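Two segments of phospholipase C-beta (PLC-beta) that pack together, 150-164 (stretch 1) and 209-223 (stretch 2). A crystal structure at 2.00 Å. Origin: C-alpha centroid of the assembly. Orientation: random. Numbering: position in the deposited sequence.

Stretch 1 150-164: NQLGEWEKLYFRLTT
Stretch 2, residues 209-223: DLKAFDFDTFFKFYL

Contact between two segments of one phospholipase C-beta chain, burying 807 Å² summed over both sides. Backbone: the helix from Gln-151 continues beyond Thr-164, with phi/psi near -60/-40 until Thr-163 (-94/-3) and Thr-164 (-124/-61), where a wider pi-type turn spans 161-164. In the second segment Leu-210 to Ala-212 have helical phi/psi without regular bonding, Phe-213 (-102/65) and Asp-214 (-88/158) leave the helical region and form the link into the second helix, which begins at Phe-215 and continues past Leu-223. The helix axes approach to 10.6 Å, with 116° between their N-to-C directions. The register runs in reverse: CA of Trp-155 lies 7.9 Å from CA of Phe-219, CA of Tyr-159 6.9 Å from CA of Phe-215, and CA of Thr-163 7.2 Å from CA of Leu-210.

Hydrogen bonds: three cross the contact. Trp-155 NE1 donates to Phe-218 O (3.1 Å), satisfying the indole N-H inside the aromatic pocket; 164° at the hydrogen makes the bond nearly linear, and the same carbonyl accepts from Tyr-222 N (3.2 Å). Tyr-159 OH donates to Phe-213 O (2.6 Å), reaching the backbone just before the second helix. Tyr-222 OH donates to Gln-151 OE1 (2.5 Å), tying the first turn of one helix to the other. A water accepts from Phe-215 N (3.1 Å) and donates weakly to Tyr-159 OH (3.4 Å), bridging the segments. Asp-214 (chi1 p) caps its helix, OD2 accepting from Thr-217 N (2.9 Å) and OD1 from Thr-217 OG1 (2.7 Å).

Aromatic pairs: Trp-155 (chi1 t, chi2 -120°) is covered on opposite faces. Phe-218 (t, 59°) makes an offset stack with its five-membered ring (centroids 4.3 Å, planes 17°), while Tyr-222 (t, 99°) turns an edge toward its six-membered ring (5.1 Å, 81°). Tyr-159 (t, 83°) receives the edge of Phe-215 (t, 70°) on its face (5.6 Å, 80°); Phe-215 CB stands 4.2 Å from the Tyr-159 ring centroid, nearly along the normal. The Tyr-159 and Phe-213 (t, 81°) rings are almost parallel (5°) but slid apart, centroids 5.5 Å.

Apolar packing: three side chains act as knobs, interlocking the segments from both sides. Trp-155 sits among Phe-218, Phe-219, Phe-221 and Tyr-222, with CZ2 3.7 Å from Phe-221 CD2. Phe-215 enters between Leu-152, Trp-155, Glu-156 and Tyr-159; its CZ is 3.8 Å from Leu-152 CD1. Phe-218 fits among Trp-155, Leu-158, Tyr-159 and Leu-162, its CZ 3.8 Å from Leu-162 CD1. Leu-152 (t, p) also places CD1 3.6 Å from Phe-219 CD1. At the other end Thr-163 CG2 (chi1 p) meets Phe-213 CD2 at 3.4 Å and Leu-210 CD1 at 4.1 Å.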

# COMPACT_ATOMS: atom_id res chain seq x y z
N ASN A 150 11.95 9.15 5.19
CA ASN A 150 11.92 9.32 6.64
C ASN A 150 11.50 10.76 6.94
O ASN A 150 11.29 11.55 6.02
CB ASN A 150 13.31 8.99 7.23
CG ASN A 150 13.26 8.61 8.71
OD1 ASN A 150 12.20 8.67 9.34
ND2 ASN A 150 14.40 8.23 9.27
N GLN A 151 11.39 11.11 8.22
CA GLN A 151 10.87 12.42 8.62
C GLN A 151 11.68 13.61 8.11
O GLN A 151 11.09 14.64 7.76
CB GLN A 151 10.71 12.50 10.13
CG GLN A 151 9.81 13.64 10.58
CD GLN A 151 9.64 13.69 12.08
OE1 GLN A 151 10.05 14.66 12.73
NE2 GLN A 151 9.05 12.64 12.65
N LEU A 152 13.01 13.49 8.06
CA LEU A 152 13.86 14.56 7.51
C LEU A 152 13.54 14.82 6.04
O LEU A 152 13.52 15.96 5.59
CB LEU A 152 15.35 14.24 7.66
CG LEU A 152 16.32 15.37 7.29
CD1 LEU A 152 16.22 16.53 8.28
CD2 LEU A 152 17.76 14.85 7.22
N GLY A 153 13.28 13.75 5.29
CA GLY A 153 12.81 13.87 3.91
C GLY A 153 11.48 14.59 3.79
O GLY A 153 11.27 15.36 2.85
N GLU A 154 10.58 14.35 4.75
CA GLU A 154 9.30 15.06 4.77
C GLU A 154 9.47 16.52 5.16
O GLU A 154 8.69 17.37 4.72
CB GLU A 154 8.30 14.37 5.70
CG GLU A 154 7.76 13.05 5.17
CD GLU A 154 6.83 13.20 3.96
OE1 GLU A 154 6.43 14.34 3.61
OE2 GLU A 154 6.51 12.17 3.35
N TRP A 155 10.47 16.80 5.99
CA TRP A 155 10.80 18.16 6.37
C TRP A 155 11.35 18.90 5.14
O TRP A 155 11.01 20.06 4.92
CB TRP A 155 11.81 18.16 7.51
CG TRP A 155 11.91 19.46 8.24
CD1 TRP A 155 13.02 20.25 8.37
CD2 TRP A 155 10.86 20.12 8.96
NE1 TRP A 155 12.72 21.36 9.12
CE2 TRP A 155 11.41 21.30 9.50
CE3 TRP A 155 9.52 19.82 9.20
CZ2 TRP A 155 10.65 22.19 10.26
CZ3 TRP A 155 8.76 20.70 9.96
CH2 TRP A 155 9.34 21.88 10.48
N GLU A 156 12.17 18.20 4.35
CA GLU A 156 12.70 18.75 3.10
C GLU A 156 11.59 18.99 2.06
O GLU A 156 11.64 19.97 1.32
CB GLU A 156 13.78 17.83 2.53
CG GLU A 156 14.55 18.42 1.36
CD GLU A 156 15.52 17.44 0.73
OE1 GLU A 156 15.17 16.25 0.57
OE2 GLU A 156 16.64 17.86 0.38
N LYS A 157 10.60 18.11 2.00
CA LYS A 157 9.41 18.31 1.16
C LYS A 157 8.70 19.62 1.50
O LYS A 157 8.36 20.41 0.61
CB LYS A 157 8.45 17.13 1.31
CG LYS A 157 7.13 17.31 0.57
CD LYS A 157 6.42 15.97 0.38
CE LYS A 157 5.00 16.17 -0.15
NZ LYS A 157 4.34 14.87 -0.47
N LEU A 158 8.47 19.84 2.79
CA LEU A 158 7.90 21.10 3.27
C LEU A 158 8.79 22.28 2.89
O LEU A 158 8.28 23.33 2.47
CB LEU A 158 7.71 21.06 4.80
CG LEU A 158 7.18 22.32 5.48
CD1 LEU A 158 5.82 22.71 4.91
CD2 LEU A 158 7.10 22.11 6.98
N TYR A 159 10.10 22.11 3.03
CA TYR A 159 11.07 23.14 2.64
C TYR A 159 10.91 23.51 1.17
O TYR A 159 10.91 24.69 0.81
CB TYR A 159 12.51 22.70 2.93
CG TYR A 159 13.55 23.68 2.44
CD1 TYR A 159 13.91 24.77 3.21
CD2 TYR A 159 14.18 23.51 1.21
CE1 TYR A 159 14.86 25.69 2.77
CE2 TYR A 159 15.14 24.42 0.75
CZ TYR A 159 15.47 25.50 1.54
OH TYR A 159 16.41 26.41 1.11
N PHE A 160 10.80 22.50 0.31
CA PHE A 160 10.65 22.75 -1.12
C PHE A 160 9.29 23.34 -1.48
O PHE A 160 9.18 24.13 -2.43
CB PHE A 160 10.94 21.50 -1.94
CG PHE A 160 12.39 21.34 -2.28
CD1 PHE A 160 13.26 20.68 -1.42
CD2 PHE A 160 12.90 21.90 -3.44
CE1 PHE A 160 14.61 20.55 -1.72
CE2 PHE A 160 14.26 21.77 -3.75
CZ PHE A 160 15.11 21.10 -2.89
N ARG A 161 8.26 23.00 -0.71
CA ARG A 161 6.97 23.66 -0.87
C ARG A 161 7.12 25.16 -0.59
O ARG A 161 6.68 26.00 -1.39
CB ARG A 161 5.90 23.07 0.04
CG ARG A 161 4.52 23.53 -0.37
CD ARG A 161 3.44 23.20 0.62
NE ARG A 161 2.30 24.09 0.45
CZ ARG A 161 1.07 23.87 0.92
NH1 ARG A 161 0.79 22.75 1.59
NH2 ARG A 161 0.12 24.76 0.71
N LEU A 162 7.76 25.48 0.52
CA LEU A 162 7.93 26.87 0.94
C LEU A 162 8.78 27.71 -0.03
O LEU A 162 8.49 28.89 -0.24
CB LEU A 162 8.53 26.94 2.35
CG LEU A 162 7.58 26.47 3.46
CD1 LEU A 162 8.31 26.39 4.78
CD2 LEU A 162 6.37 27.40 3.58
N THR A 163 9.81 27.10 -0.61
CA THR A 163 10.74 27.82 -1.49
C THR A 163 10.39 27.74 -2.98
O THR A 163 11.08 28.35 -3.80
CB THR A 163 12.19 27.33 -1.28
OG1 THR A 163 12.30 25.94 -1.62
CG2 THR A 163 12.62 27.55 0.16
N THR A 164 9.34 27.00 -3.34
CA THR A 164 8.90 26.95 -4.74
C THR A 164 7.43 27.35 -4.87
O THR A 164 7.11 28.33 -5.53
CB THR A 164 9.14 25.56 -5.38
OG1 THR A 164 8.27 24.59 -4.80
CG2 THR A 164 10.59 25.13 -5.19
N ASP A 209 13.94 36.21 3.30
CA ASP A 209 14.68 36.17 2.05
C ASP A 209 15.12 34.74 1.73
O ASP A 209 15.53 34.00 2.63
CB ASP A 209 15.92 37.08 2.10
CG ASP A 209 15.57 38.56 2.14
OD1 ASP A 209 16.48 39.37 2.40
OD2 ASP A 209 14.39 38.91 1.92
N LEU A 210 15.05 34.37 0.45
CA LEU A 210 15.49 33.05 -0.00
C LEU A 210 16.93 32.77 0.40
O LEU A 210 17.27 31.65 0.78
CB LEU A 210 15.35 32.93 -1.53
CG LEU A 210 15.78 31.59 -2.15
CD1 LEU A 210 15.00 30.42 -1.53
CD2 LEU A 210 15.59 31.61 -3.65
N LYS A 211 17.78 33.80 0.32
CA LYS A 211 19.19 33.71 0.70
C LYS A 211 19.35 33.18 2.13
O LYS A 211 20.16 32.29 2.37
CB LYS A 211 19.88 35.07 0.59
CG LYS A 211 19.98 35.62 -0.82
CD LYS A 211 20.18 37.13 -0.82
CE LYS A 211 20.10 37.69 -2.23
NZ LYS A 211 20.34 39.16 -2.27
N ALA A 212 18.58 33.75 3.05
CA ALA A 212 18.65 33.38 4.47
C ALA A 212 17.88 32.09 4.79
O ALA A 212 18.00 31.56 5.89
CB ALA A 212 18.13 34.52 5.34
N PHE A 213 17.10 31.60 3.83
CA PHE A 213 16.22 30.45 4.03
C PHE A 213 16.84 29.18 3.43
O PHE A 213 16.31 28.60 2.48
CB PHE A 213 14.85 30.75 3.41
CG PHE A 213 13.73 29.91 3.97
CD1 PHE A 213 13.13 30.25 5.17
CD2 PHE A 213 13.27 28.80 3.28
CE1 PHE A 213 12.08 29.49 5.68
CE2 PHE A 213 12.23 28.03 3.79
CZ PHE A 213 11.63 28.38 4.99
N ASP A 214 17.96 28.75 4.00
CA ASP A 214 18.61 27.49 3.61
C ASP A 214 18.05 26.32 4.42
O ASP A 214 17.51 26.51 5.51
CB ASP A 214 20.13 27.59 3.82
CG ASP A 214 20.51 27.87 5.26
OD1 ASP A 214 20.38 29.03 5.70
OD2 ASP A 214 20.92 26.92 5.96
N PHE A 215 18.21 25.10 3.90
CA PHE A 215 17.64 23.92 4.56
C PHE A 215 18.22 23.65 5.95
O PHE A 215 17.49 23.27 6.87
CB PHE A 215 17.77 22.66 3.70
CG PHE A 215 17.16 21.44 4.33
CD1 PHE A 215 15.78 21.34 4.46
CD2 PHE A 215 17.96 20.42 4.83
CE1 PHE A 215 15.21 20.22 5.06
CE2 PHE A 215 17.39 19.31 5.44
CZ PHE A 215 16.01 19.21 5.55
N ASP A 216 19.53 23.85 6.12
CA ASP A 216 20.15 23.55 7.42
C ASP A 216 19.64 24.48 8.52
O ASP A 216 19.47 24.06 9.66
CB ASP A 216 21.68 23.57 7.32
CG ASP A 216 22.23 22.35 6.59
OD1 ASP A 216 21.48 21.37 6.41
OD2 ASP A 216 23.42 22.37 6.21
N THR A 217 19.38 25.74 8.16
CA THR A 217 18.73 26.67 9.09
C THR A 217 17.26 26.28 9.28
O THR A 217 16.72 26.44 10.38
CB THR A 217 18.84 28.11 8.59
OG1 THR A 217 20.21 28.41 8.28
CG2 THR A 217 18.33 29.09 9.64
N PHE A 218 16.63 25.78 8.22
CA PHE A 218 15.27 25.24 8.34
C PHE A 218 15.22 24.05 9.32
O PHE A 218 14.24 23.89 10.04
CB PHE A 218 14.70 24.84 6.97
CG PHE A 218 13.20 24.60 6.98
CD1 PHE A 218 12.32 25.60 7.36
CD2 PHE A 218 12.68 23.37 6.59
CE1 PHE A 218 10.94 25.39 7.36
CE2 PHE A 218 11.30 23.15 6.58
CZ PHE A 218 10.43 24.15 6.97
N PHE A 219 16.28 23.24 9.36
CA PHE A 219 16.36 22.17 10.36
C PHE A 219 16.54 22.74 11.77
O PHE A 219 15.98 22.22 12.72
CB PHE A 219 17.48 21.17 10.06
CG PHE A 219 17.48 19.99 10.99
CD1 PHE A 219 16.51 19.00 10.87
CD2 PHE A 219 18.42 19.88 12.01
CE1 PHE A 219 16.49 17.90 11.74
CE2 PHE A 219 18.41 18.79 12.89
CZ PHE A 219 17.44 17.80 12.75
N LYS A 220 17.31 23.82 11.89
CA LYS A 220 17.46 24.52 13.17
C LYS A 220 16.09 25.06 13.65
O LYS A 220 15.82 25.14 14.84
CB LYS A 220 18.49 25.65 13.06
CG LYS A 220 19.18 26.00 14.38
CD LYS A 220 20.21 27.13 14.22
CE LYS A 220 20.59 27.72 15.57
NZ LYS A 220 21.55 28.86 15.47
N PHE A 221 15.22 25.41 12.70
CA PHE A 221 13.84 25.79 13.01
C PHE A 221 13.06 24.61 13.61
O PHE A 221 12.35 24.77 14.60
CB PHE A 221 13.15 26.35 11.76
CG PHE A 221 11.64 26.47 11.87
CD1 PHE A 221 11.06 27.28 12.83
CD2 PHE A 221 10.82 25.80 10.97
CE1 PHE A 221 9.67 27.40 12.91
CE2 PHE A 221 9.44 25.91 11.05
CZ PHE A 221 8.87 26.71 12.02
N TYR A 222 13.22 23.42 13.02
CA TYR A 222 12.66 22.18 13.59
C TYR A 222 13.12 22.00 15.04
O TYR A 222 12.31 21.72 15.91
CB TYR A 222 13.07 20.95 12.75
CG TYR A 222 12.51 19.64 13.26
CD1 TYR A 222 11.37 19.07 12.69
CD2 TYR A 222 13.12 18.95 14.31
CE1 TYR A 222 10.86 17.86 13.15
CE2 TYR A 222 12.61 17.74 14.78
CZ TYR A 222 11.48 17.20 14.19
OH TYR A 222 10.96 16.02 14.65
N LEU A 223 14.42 22.15 15.27
CA LEU A 223 14.99 22.02 16.62
C LEU A 223 14.38 23.03 17.59
O LEU A 223 14.11 22.70 18.74
CB LEU A 223 16.51 22.18 16.59
CG LEU A 223 17.32 21.16 15.78
CD1 LEU A 223 18.82 21.50 15.83
CD2 LEU A 223 17.07 19.76 16.29
O HOH W 1 19.57 25.05 1.16